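Local structure of phosphatidylinositol 4,5-bisphosphate-binding protein SLM1 (Saccharomyces cerevisiae, 4A6H) at residues A[8-22]-A[96-109]. The protein binds phosphatidylinositol 4,5-bisphosphate at the membrane through this PH domain and, together with SLM2, acts as an effector of TORC2 and calcineurin signalling. Sequence-based numbering, arbitrary orientation.
With I4D (D-myo-inositol-4-phosphate), chain G.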
ATOM      1  N   LYS A   8       0.858  -3.630   9.108  1.00 15.21           N
ATOM      2  CA  LYS A   8       0.824  -4.187  10.449  1.00 15.17           C
ATOM      3  C   LYS A   8       1.901  -5.244  10.571  1.00 12.07           C
ATOM      4  O   LYS A   8       2.215  -5.915   9.606  1.00 14.69           O
ATOM      5  CB  LYS A   8      -0.534  -4.810  10.761  1.00 17.85           C
ATOM      6  CG  LYS A   8      -0.648  -5.226  12.222  1.00 18.91           C
ATOM      7  CD  LYS A   8      -2.041  -5.706  12.561  1.00 22.53           C
ATOM      8  CE  LYS A   8      -2.117  -6.167  14.018  1.00 22.11           C
ATOM      9  NZ  LYS A   8      -1.979  -5.043  15.004  1.00 20.51           N
ATOM     10  N   SER A   9       2.472  -5.403  11.759  1.00 14.65           N
ATOM     11  CA  SER A   9       3.430  -6.472  11.974  1.00 15.33           C
ATOM     12  C   SER A   9       3.291  -6.999  13.394  1.00 15.82           C
ATOM     13  O   SER A   9       2.822  -6.292  14.305  1.00 18.98           O
ATOM     14  CB  SER A   9       4.863  -6.004  11.726  1.00 17.73           C
ATOM     15  OG  SER A   9       5.219  -5.002  12.658  1.00 24.81           O
ATOM     16  N   GLY A  10       3.677  -8.251  13.587  1.00 13.59           N
ATOM     17  CA  GLY A  10       3.587  -8.830  14.913  1.00 15.70           C
ATOM     18  C   GLY A  10       3.617 -10.334  14.843  1.00 14.55           C
ATOM     19  O   GLY A  10       3.569 -10.909  13.754  1.00 13.02           O
ATOM     20  N   PHE A  11       3.735 -10.976  15.999  1.00 13.27           N
ATOM     21  CA  PHE A  11       3.756 -12.427  16.062  1.00 12.01           C
ATOM     22  C   PHE A  11       2.346 -12.996  15.977  1.00 13.61           C
ATOM     23  O   PHE A  11       1.407 -12.459  16.589  1.00 16.01           O
ATOM     24  CB  PHE A  11       4.425 -12.906  17.356  1.00 13.98           C
ATOM     25  CG  PHE A  11       5.919 -12.664  17.399  1.00 12.97           C
ATOM     26  CD1 PHE A  11       6.799 -13.596  16.875  1.00 14.26           C
ATOM     27  CD2 PHE A  11       6.422 -11.490  17.942  1.00 16.21           C
ATOM     28  CE1 PHE A  11       8.174 -13.373  16.911  1.00 16.51           C
ATOM     29  CE2 PHE A  11       7.795 -11.258  17.973  1.00 17.08           C
ATOM     30  CZ  PHE A  11       8.654 -12.193  17.459  1.00 16.86           C
ATOM     31  N   LEU A  12       2.209 -14.062  15.193  1.00 14.26           N
ATOM     32  CA  LEU A  12       0.974 -14.837  15.156  1.00 11.85           C
ATOM     33  C   LEU A  12       1.320 -16.303  15.255  1.00 13.10           C
ATOM     34  O   LEU A  12       2.392 -16.726  14.825  1.00 14.61           O
ATOM     35  CB  LEU A  12       0.211 -14.610  13.847  1.00 15.04           C
ATOM     36  CG  LEU A  12      -0.404 -13.239  13.609  1.00 14.20           C
ATOM     37  CD1 LEU A  12      -0.991 -13.169  12.215  1.00 17.04           C
ATOM     38  CD2 LEU A  12      -1.467 -12.983  14.668  1.00 16.83           C
ATOM     39  N   GLU A  13       0.395 -17.090  15.786  1.00 14.46           N
ATOM     40  CA  GLU A  13       0.527 -18.537  15.757  1.00 16.40           C
ATOM     41  C   GLU A  13      -0.393 -19.094  14.694  1.00 16.45           C
ATOM     42  O   GLU A  13      -1.557 -18.720  14.624  1.00 18.66           O
ATOM     43  CB  GLU A  13       0.176 -19.123  17.110  1.00 18.14           C
ATOM     44  CG  GLU A  13       1.123 -18.668  18.193  1.00 21.86           C
ATOM     45  CD  GLU A  13       0.788 -19.269  19.529  1.00 27.25           C
ATOM     46  OE1 GLU A  13      -0.078 -18.705  20.232  1.00 36.93           O
ATOM     47  OE2 GLU A  13       1.386 -20.309  19.871  1.00 36.74           O
ATOM     48  N   ARG A  14       0.118 -19.972  13.847  1.00 14.67           N
ATOM     49  CA  ARG A  14      -0.696 -20.556  12.788  1.00 15.74           C
ATOM     50  C   ARG A  14      -0.902 -22.015  13.133  1.00 16.78           C
ATOM     51  O   ARG A  14       0.053 -22.716  13.460  1.00 18.48           O
ATOM     52  CB  ARG A  14      -0.003 -20.426  11.431  1.00 18.08           C
ATOM     53  CG  ARG A  14      -0.887 -20.835  10.255  1.00 21.72           C
ATOM     54  CD  ARG A  14      -0.133 -20.819   8.939  1.00 32.45           C
ATOM     55  NE  ARG A  14       0.937 -21.808   8.930  1.00 41.41           N
ATOM     56  CZ  ARG A  14       2.230 -21.508   8.887  1.00 49.69           C
ATOM     57  NH1 ARG A  14       2.618 -20.242   8.828  1.00 51.65           N
ATOM     58  NH2 ARG A  14       3.134 -22.476   8.892  1.00 52.10           N
ATOM     59  N   ARG A  15      -2.140 -22.482  13.088  1.00 17.63           N
ATOM     60  CA  ARG A  15      -2.393 -23.876  13.423  1.00 16.53           C
ATOM     61  C   ARG A  15      -2.057 -24.760  12.232  1.00 18.56           C
ATOM     62  O   ARG A  15      -2.400 -24.450  11.092  1.00 20.73           O
ATOM     63  CB  ARG A  15      -3.849 -24.102  13.838  1.00 19.77           C
ATOM     64  CG  ARG A  15      -4.085 -25.505  14.381  1.00 23.31           C
ATOM     65  CD  ARG A  15      -5.551 -25.910  14.312  1.00 37.48           C
ATOM     66  NE  ARG A  15      -6.398 -25.063  15.145  1.00 43.02           N
ATOM     67  CZ  ARG A  15      -7.656 -24.751  14.852  1.00 33.77           C
ATOM     68  NH1 ARG A  15      -8.214 -25.214  13.740  1.00 33.92           N
ATOM     69  NH2 ARG A  15      -8.352 -23.969  15.665  1.00 35.11           N
ATOM     70  N   SER A  16      -1.354 -25.857  12.490  1.00 17.98           N
ATOM     71  CA  SER A  16      -1.147 -26.838  11.443  1.00 21.66           C
ATOM     72  C   SER A  16      -2.115 -27.991  11.631  1.00 19.26           C
ATOM     73  O   SER A  16      -2.138 -28.628  12.679  1.00 24.97           O
ATOM     74  CB  SER A  16       0.277 -27.377  11.446  1.00 23.70           C
ATOM     75  OG  SER A  16       0.361 -28.462  10.537  1.00 22.55           O
ATOM     76  N   LYS A  17      -2.903 -28.236  10.594  1.00 21.34           N
ATOM     77  CA  LYS A  17      -3.874 -29.314  10.561  1.00 25.50           C
ATOM     78  C   LYS A  17      -3.189 -30.673  10.636  1.00 25.94           C
ATOM     79  O   LYS A  17      -3.773 -31.650  11.111  1.00 31.53           O
ATOM     80  CB  LYS A  17      -4.685 -29.188   9.270  1.00 36.88           C
ATOM     81  CG  LYS A  17      -5.459 -30.415   8.843  1.00 43.75           C
ATOM     82  CD  LYS A  17      -6.149 -30.124   7.522  1.00 45.77           C
ATOM     83  CE  LYS A  17      -6.907 -31.323   6.988  1.00 51.41           C
ATOM     84  NZ  LYS A  17      -7.500 -31.013   5.657  1.00 51.47           N
ATOM     85  N   PHE A  18      -1.942 -30.730  10.180  1.00 22.03           N
ATOM     86  CA  PHE A  18      -1.207 -31.994  10.157  1.00 23.03           C
ATOM     87  C   PHE A  18      -0.321 -32.163  11.387  1.00 23.71           C
ATOM     88  O   PHE A  18      -0.277 -33.239  11.970  1.00 25.76           O
ATOM     89  CB  PHE A  18      -0.411 -32.129   8.853  1.00 22.52           C
ATOM     90  CG  PHE A  18      -1.270 -32.056   7.622  1.00 30.86           C
ATOM     91  CD1 PHE A  18      -1.998 -33.157   7.204  1.00 29.77           C
ATOM     92  CD2 PHE A  18      -1.383 -30.876   6.906  1.00 34.07           C
ATOM     93  CE1 PHE A  18      -2.806 -33.088   6.088  1.00 28.16           C
ATOM     94  CE2 PHE A  18      -2.188 -30.804   5.789  1.00 35.69           C
ATOM     95  CZ  PHE A  18      -2.896 -31.916   5.380  1.00 26.36           C
ATOM     96  N   LEU A  19       0.368 -31.103  11.798  1.00 22.06           N
ATOM     97  CA  LEU A  19       1.222 -31.194  12.984  1.00 21.14           C
ATOM     98  C   LEU A  19       0.430 -31.179  14.290  1.00 24.41           C
ATOM     99  O   LEU A  19       0.977 -31.470  15.357  1.00 28.04           O
ATOM    100  CB  LEU A  19       2.268 -30.078  13.012  1.00 20.71           C
ATOM    101  CG  LEU A  19       3.184 -29.923  11.799  1.00 24.48           C
ATOM    102  CD1 LEU A  19       3.991 -28.639  11.924  1.00 24.57           C
ATOM    103  CD2 LEU A  19       4.099 -31.125  11.641  1.00 33.59           C
ATOM    104  N   LYS A  20      -0.853 -30.831  14.204  1.00 27.00           N
ATOM    105  CA  LYS A  20      -1.711 -30.717  15.388  1.00 26.80           C
ATOM    106  C   LYS A  20      -1.080 -29.827  16.458  1.00 30.47           C
ATOM    107  O   LYS A  20      -1.093 -30.144  17.646  1.00 34.29           O
ATOM    108  CB  LYS A  20      -2.089 -32.100  15.951  1.00 32.36           C
ATOM    109  CG  LYS A  20      -0.957 -32.870  16.631  1.00 51.28           C
ATOM    110  CD  LYS A  20      -1.389 -34.278  17.030  1.00 58.92           C
ATOM    111  CE  LYS A  20      -0.217 -35.098  17.564  1.00 57.39           C
ATOM    112  NZ  LYS A  20       0.279 -34.603  18.876  1.00 54.80           N
ATOM    113  N   SER A  21      -0.543 -28.695  16.017  1.00 23.93           N
ATOM    114  CA  SER A  21       0.092 -27.747  16.912  1.00 22.11           C
ATOM    115  C   SER A  21       0.141 -26.384  16.244  1.00 19.81           C
ATOM    116  O   SER A  21      -0.111 -26.253  15.048  1.00 21.43           O
ATOM    117  CB  SER A  21       1.514 -28.201  17.223  1.00 31.36           C
ATOM    118  OG  SER A  21       2.233 -28.387  16.018  1.00 38.26           O
ATOM    119  N   TYR A  22       0.446 -25.368  17.038  1.00 21.05           N
ATOM    120  CA  TYR A  22       0.590 -24.018  16.528  1.00 19.03           C
ATOM    121  C   TYR A  22       2.047 -23.729  16.253  1.00 22.24           C
ATOM    122  O   TYR A  22       2.918 -24.113  17.029  1.00 25.52           O
ATOM    123  CB  TYR A  22       0.044 -23.009  17.541  1.00 23.08           C
ATOM    124  CG  TYR A  22      -1.456 -22.852  17.483  1.00 20.25           C
ATOM    125  CD1 TYR A  22      -2.050 -21.985  16.574  1.00 18.69           C
ATOM    126  CD2 TYR A  22      -2.283 -23.570  18.337  1.00 24.66           C
ATOM    127  CE1 TYR A  22      -3.426 -21.837  16.516  1.00 23.09           C
ATOM    128  CE2 TYR A  22      -3.649 -23.429  18.282  1.00 24.41           C
ATOM    129  CZ  TYR A  22      -4.215 -22.566  17.369  1.00 26.76           C
ATOM    130  OH  TYR A  22      -5.587 -22.423  17.320  1.00 32.93           O
ATOM    131  N   TRP A  96      -6.733 -21.606   6.676  1.00 18.00           N
ATOM    132  CA  TRP A  96      -5.719 -21.580   7.715  1.00 18.89           C
ATOM    133  C   TRP A  96      -6.201 -20.793   8.917  1.00 14.88           C
ATOM    134  O   TRP A  96      -6.890 -19.780   8.780  1.00 16.80           O
ATOM    135  CB  TRP A  96      -4.429 -20.982   7.178  1.00 18.04           C
ATOM    136  CG  TRP A  96      -3.602 -21.978   6.412  1.00 23.89           C
ATOM    137  CD1 TRP A  96      -3.951 -23.263   6.094  1.00 26.80           C
ATOM    138  CD2 TRP A  96      -2.290 -21.775   5.877  1.00 24.91           C
ATOM    139  NE1 TRP A  96      -2.936 -23.868   5.389  1.00 28.76           N
ATOM    140  CE2 TRP A  96      -1.907 -22.977   5.242  1.00 26.16           C
ATOM    141  CE3 TRP A  96      -1.409 -20.695   5.864  1.00 22.64           C
ATOM    142  CZ2 TRP A  96      -0.668 -23.126   4.604  1.00 29.22           C
ATOM    143  CZ3 TRP A  96      -0.174 -20.849   5.228  1.00 25.68           C
ATOM    144  CH2 TRP A  96       0.178 -22.054   4.613  1.00 29.63           C
ATOM    145  N   VAL A  97      -5.849 -21.270  10.104  1.00 15.82           N
ATOM    146  CA  VAL A  97      -6.324 -20.659  11.331  1.00 15.14           C
ATOM    147  C   VAL A  97      -5.157 -19.986  12.028  1.00 16.46           C
ATOM    148  O   VAL A  97      -4.106 -20.610  12.227  1.00 14.55           O
ATOM    149  CB  VAL A  97      -6.971 -21.700  12.255  1.00 18.12           C
ATOM    150  CG1 VAL A  97      -7.373 -21.058  13.577  1.00 19.36           C
ATOM    151  CG2 VAL A  97      -8.192 -22.326  11.575  1.00 21.54           C
ATOM    152  N   PHE A  98      -5.335 -18.707  12.359  1.00 13.30           N
ATOM    153  CA  PHE A  98      -4.336 -17.924  13.058  1.00 12.62           C
ATOM    154  C   PHE A  98      -4.804 -17.552  14.446  1.00 13.99           C
ATOM    155  O   PHE A  98      -5.993 -17.352  14.681  1.00 15.45           O
ATOM    156  CB  PHE A  98      -4.014 -16.645  12.281  1.00 13.46           C
ATOM    157  CG  PHE A  98      -3.288 -16.891  10.988  1.00 14.13           C
ATOM    158  CD1 PHE A  98      -3.994 -17.111   9.823  1.00 15.53           C
ATOM    159  CD2 PHE A  98      -1.898 -16.910  10.939  1.00 17.07           C
ATOM    160  CE1 PHE A  98      -3.331 -17.340   8.629  1.00 16.07           C
ATOM    161  CE2 PHE A  98      -1.235 -17.138   9.747  1.00 16.33           C
ATOM    162  CZ  PHE A  98      -1.949 -17.350   8.591  1.00 17.09           C
ATOM    163  N   LYS A  99      -3.858 -17.456  15.366  1.00 14.59           N
ATOM    164  CA  LYS A  99      -4.167 -17.095  16.733  1.00 14.46           C
ATOM    165  C   LYS A  99      -3.269 -15.948  17.187  1.00 17.22           C
ATOM    166  O   LYS A  99      -2.045 -16.040  17.114  1.00 15.47           O
ATOM    167  CB  LYS A  99      -4.013 -18.309  17.655  1.00 15.21           C
ATOM    168  CG  LYS A  99      -4.298 -18.012  19.125  1.00 16.87           C
ATOM    169  CD  LYS A  99      -4.359 -19.283  19.973  1.00 21.60           C
ATOM    170  CE  LYS A  99      -3.010 -19.945  20.102  1.00 27.58           C
ATOM    171  NZ  LYS A  99      -3.065 -21.040  21.117  1.00 31.58           N
ATOM    172  N   ALA A 100      -3.884 -14.872  17.674  1.00 17.39           N
ATOM    173  CA  ALA A 100      -3.133 -13.729  18.169  1.00 15.97           C
ATOM    174  C   ALA A 100      -3.105 -13.776  19.690  1.00 18.28           C
ATOM    175  O   ALA A 100      -3.612 -14.720  20.309  1.00 20.56           O
ATOM    176  CB  ALA A 100      -3.744 -12.421  17.681  1.00 16.64           C
ATOM    177  N   ASP A 101      -2.536 -12.737  20.290  1.00 20.34           N
ATOM    178  CA  ASP A 101      -2.374 -12.680  21.742  1.00 25.09           C
ATOM    179  C   ASP A 101      -3.673 -12.392  22.502  1.00 26.15           C
ATOM    180  O   ASP A 101      -3.827 -12.791  23.654  1.00 26.42           O
ATOM    181  CB  ASP A 101      -1.339 -11.611  22.092  1.00 33.10           C
ATOM    182  CG  ASP A 101      -0.403 -11.301  20.931  1.00 51.09           C
ATOM    183  OD1 ASP A 101      -0.869 -10.745  19.908  1.00 57.49           O
ATOM    184  OD2 ASP A 101       0.800 -11.616  21.039  1.00 56.83           O
ATOM    185  N   SER A 102      -4.597 -11.696  21.851  1.00 20.96           N
ATOM    186  CA  SER A 102      -5.834 -11.262  22.492  1.00 22.19           C
ATOM    187  C   SER A 102      -6.915 -11.050  21.448  1.00 19.08           C
ATOM    188  O   SER A 102      -6.628 -10.964  20.255  1.00 18.19           O
ATOM    189  CB  SER A 102      -5.608  -9.943  23.229  1.00 23.54           C
ATOM    190  OG  SER A 102      -5.300  -8.905  22.309  1.00 24.81           O
ATOM    191  N   TYR A 103      -8.158 -10.940  21.902  1.00 19.37           N
ATOM    192  CA  TYR A 103      -9.268 -10.631  21.011  1.00 20.62           C
ATOM    193  C   TYR A 103      -8.991  -9.337  20.261  1.00 19.98           C
ATOM    194  O   TYR A 103      -9.184  -9.260  19.054  1.00 19.34           O
ATOM    195  CB  TYR A 103     -10.586 -10.513  21.796  1.00 19.86           C
ATOM    196  CG  TYR A 103     -11.759 -10.079  20.954  1.00 19.80           C
ATOM    197  CD1 TYR A 103     -12.470 -10.999  20.194  1.00 23.35           C
ATOM    198  CD2 TYR A 103     -12.158  -8.746  20.910  1.00 21.23           C
ATOM    199  CE1 TYR A 103     -13.546 -10.601  19.411  1.00 22.80           C
ATOM    200  CE2 TYR A 103     -13.223  -8.343  20.128  1.00 22.43           C
ATOM    201  CZ  TYR A 103     -13.914  -9.271  19.383  1.00 27.21           C
ATOM    202  OH  TYR A 103     -14.982  -8.865  18.613  1.00 27.90           O
ATOM    203  N   GLU A 104      -8.535  -8.317  20.985  1.00 19.66           N
ATOM    204  CA  GLU A 104      -8.318  -7.000  20.387  1.00 20.13           C
ATOM    205  C   GLU A 104      -7.236  -7.044  19.303  1.00 19.26           C
ATOM    206  O   GLU A 104      -7.387  -6.433  18.246  1.00 21.09           O
ATOM    207  CB  GLU A 104      -7.950  -5.977  21.468  1.00 30.68           C
ATOM    208  CG  GLU A 104      -8.817  -6.058  22.728  1.00 39.32           C
ATOM    209  CD  GLU A 104      -8.235  -6.983  23.790  1.00 43.81           C
ATOM    210  OE1 GLU A 104      -7.276  -6.569  24.480  1.00 50.89           O
ATOM    211  OE2 GLU A 104      -8.735  -8.119  23.942  1.00 36.24           O
ATOM    212  N   SER A 105      -6.150  -7.767  19.568  1.00 18.42           N
ATOM    213  CA  SER A 105      -5.083  -7.892  18.588  1.00 17.94           C
ATOM    214  C   SER A 105      -5.596  -8.656  17.379  1.00 17.72           C
ATOM    215  O   SER A 105      -5.315  -8.294  16.233  1.00 17.20           O
ATOM    216  CB  SER A 105      -3.878  -8.613  19.183  1.00 21.34           C
ATOM    217  OG  SER A 105      -2.882  -8.814  18.197  1.00 24.77           O
ATOM    218  N   MET A 106      -6.334  -9.730  17.646  1.00 16.64           N
ATOM    219  CA  MET A 106      -6.901 -10.517  16.564  1.00 16.77           C
ATOM    220  C   MET A 106      -7.774  -9.637  15.677  1.00 14.57           C
ATOM    221  O   MET A 106      -7.713  -9.724  14.447  1.00 14.84           O
ATOM    222  CB  MET A 106      -7.692 -11.706  17.116  1.00 15.97           C
ATOM    223  CG  MET A 106      -8.465 -12.511  16.071  1.00 17.45           C
ATOM    224  SD  MET A 106     -10.026 -11.761  15.571  1.00 18.53           S
ATOM    225  CE  MET A 106     -11.015 -12.165  17.005  1.00 20.02           C
ATOM    226  N   MET A 107      -8.582  -8.774  16.288  1.00 15.08           N
ATOM    227  CA  MET A 107      -9.482  -7.955  15.494  1.00 15.20           C
ATOM    228  C   MET A 107      -8.724  -6.906  14.684  1.00 16.78           C
ATOM    229  O   MET A 107      -9.136  -6.559  13.581  1.00 19.50           O
ATOM    230  CB  MET A 107     -10.559  -7.307  16.360  1.00 17.10           C
ATOM    231  CG  MET A 107     -11.652  -8.283  16.816  1.00 20.11           C
ATOM    232  SD  MET A 107     -12.511  -9.113  15.459  1.00 24.69           S
ATOM    233  CE  MET A 107     -13.364  -7.746  14.672  1.00 29.30           C
ATOM    234  N   SER A 108      -7.605  -6.427  15.210  1.00 16.54           N
ATOM    235  CA  SER A 108      -6.751  -5.541  14.419  1.00 17.19           C
ATOM    236  C   SER A 108      -6.231  -6.251  13.158  1.00 15.93           C
ATOM    237  O   SER A 108      -6.282  -5.701  12.060  1.00 16.66           O
ATOM    238  CB  SER A 108      -5.601  -4.995  15.260  1.00 17.21           C
ATOM    239  OG  SER A 108      -4.741  -4.183  14.477  1.00 22.32           O
ATOM    240  N   TRP A 109      -5.749  -7.483  13.316  1.00 14.19           N
ATOM    241  CA  TRP A 109      -5.320  -8.270  12.163  1.00 13.24           C
ATOM    242  C   TRP A 109      -6.489  -8.525  11.209  1.00 13.72           C
ATOM    243  O   TRP A 109      -6.362  -8.351   9.995  1.00 13.16           O
ATOM    244  CB  TRP A 109      -4.741  -9.608  12.620  1.00 13.09           C
ATOM    245  CG  TRP A 109      -3.331  -9.517  13.125  1.00 12.86           C
ATOM    246  CD1 TRP A 109      -2.921  -9.524  14.427  1.00 15.29           C
ATOM    247  CD2 TRP A 109      -2.147  -9.380  12.328  1.00 11.59           C
ATOM    248  NE1 TRP A 109      -1.549  -9.422  14.490  1.00 15.17           N
ATOM    249  CE2 TRP A 109      -1.049  -9.347  13.215  1.00 13.10           C
ATOM    250  CE3 TRP A 109      -1.902  -9.331  10.950  1.00 13.15           C
ATOM    251  CZ2 TRP A 109       0.270  -9.226  12.766  1.00 14.21           C
ATOM    252  CZ3 TRP A 109      -0.589  -9.211  10.509  1.00 15.50           C
ATOM    253  CH2 TRP A 109       0.472  -9.164  11.415  1.00 15.78           C
TER
HETATM  254  O5  I4D G1584      -7.150 -25.197  17.670  1.00 71.01           O
HETATM  255  C5  I4D G1584      -6.661 -25.128  19.122  1.00 50.47           C
HETATM  256  C6  I4D G1584      -7.074 -23.768  19.796  1.00 44.10           C
HETATM  257  O6  I4D G1584      -8.378 -23.327  19.566  1.00 61.40           O
HETATM  258  C4  I4D G1584      -5.517 -26.184  19.586  1.00 69.29           C
HETATM  259  O4  I4D G1584      -5.402 -27.484  18.988  1.00 81.76           O
HETATM  260  P4  I4D G1584      -4.411 -27.973  17.928  1.00 83.82           P
HETATM  261  O43 I4D G1584      -3.159 -27.183  17.848  1.00 64.40           O
HETATM  262  O42 I4D G1584      -5.023 -27.986  16.601  1.00 82.85           O
HETATM  263  O41 I4D G1584      -4.124 -29.378  18.242  1.00 79.49           O
HETATM  264  C3  I4D G1584      -5.303 -26.101  21.055  1.00 66.16           C
HETATM  265  O3  I4D G1584      -4.030 -26.637  21.351  1.00 69.21           O
HETATM  266  C2  I4D G1584      -5.397 -24.658  21.566  1.00 66.03           C
HETATM  267  O2  I4D G1584      -4.193 -24.040  21.955  1.00 70.41           O
HETATM  268  C1  I4D G1584      -6.507 -23.599  21.185  1.00 45.98           C
HETATM  269  O1  I4D G1584      -6.531 -22.321  21.888  1.00 46.00           O
HETATM  270  O   HOH W   1      -1.952  -6.229  17.614  1.00 29.23           O
HETATM  271  O   HOH W   2       0.333  -9.806  16.711  1.00 22.93           O
HETATM  272  O   HOH W   3      -0.487 -15.919  19.421  1.00 32.58           O
HETATM  273  O   HOH W   4      -0.697 -21.868  21.537  1.00 46.65           O
HETATM  274  O   HOH W   5      -4.869 -23.968  10.039  1.00 24.03           O
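Strand 8-16 pairs antiparallel with strand 96-99, E13 and K99 forming a hydrogen-bonded pair and R15 N donating to V97 O (2.8 Å), where the first and last strands of the PH-domain fold meet; beyond A100 the chain enters the C-terminal helix, which covers the other end of strand 8-16. There the indole of W109 is sandwiched. L12 lays CD1 and CD2 over one face, while K8, its CG anti to the backbone N (chi1 -172°), crosses the opposite face with CE 3.3 Å from the five-membered ring centroid. A bend at chi4 (68°) then lets K8 NZ reach S108 OG at 2.9 Å. G10 CA lies at the indole edge, and a water there links W109 NE1 to F11 O. Farther along, R14 runs its CG over the face of F98 and sets its guanidinium off-centre over the W96 six-membered ring in a cation-pi contact, the two planes 31° apart; R14 NH1 is salt-bridged to E36. On the side of the sheet carrying E13 and K99, Y22 is held between R15 CG and K99 CE, the latter 3.9 Å from the ring centroid, with K99 NZ in cation-pi contact. R15, Y22 and K99 line one of the two inositol-4-phosphate sites: the ligand meets the edge of Y22, and K99 NZ donates a weak 3.3 Å bond to I4D O2. A water donates to both E13 OE1 (2.9 Å) and K99 O (2.8 Å).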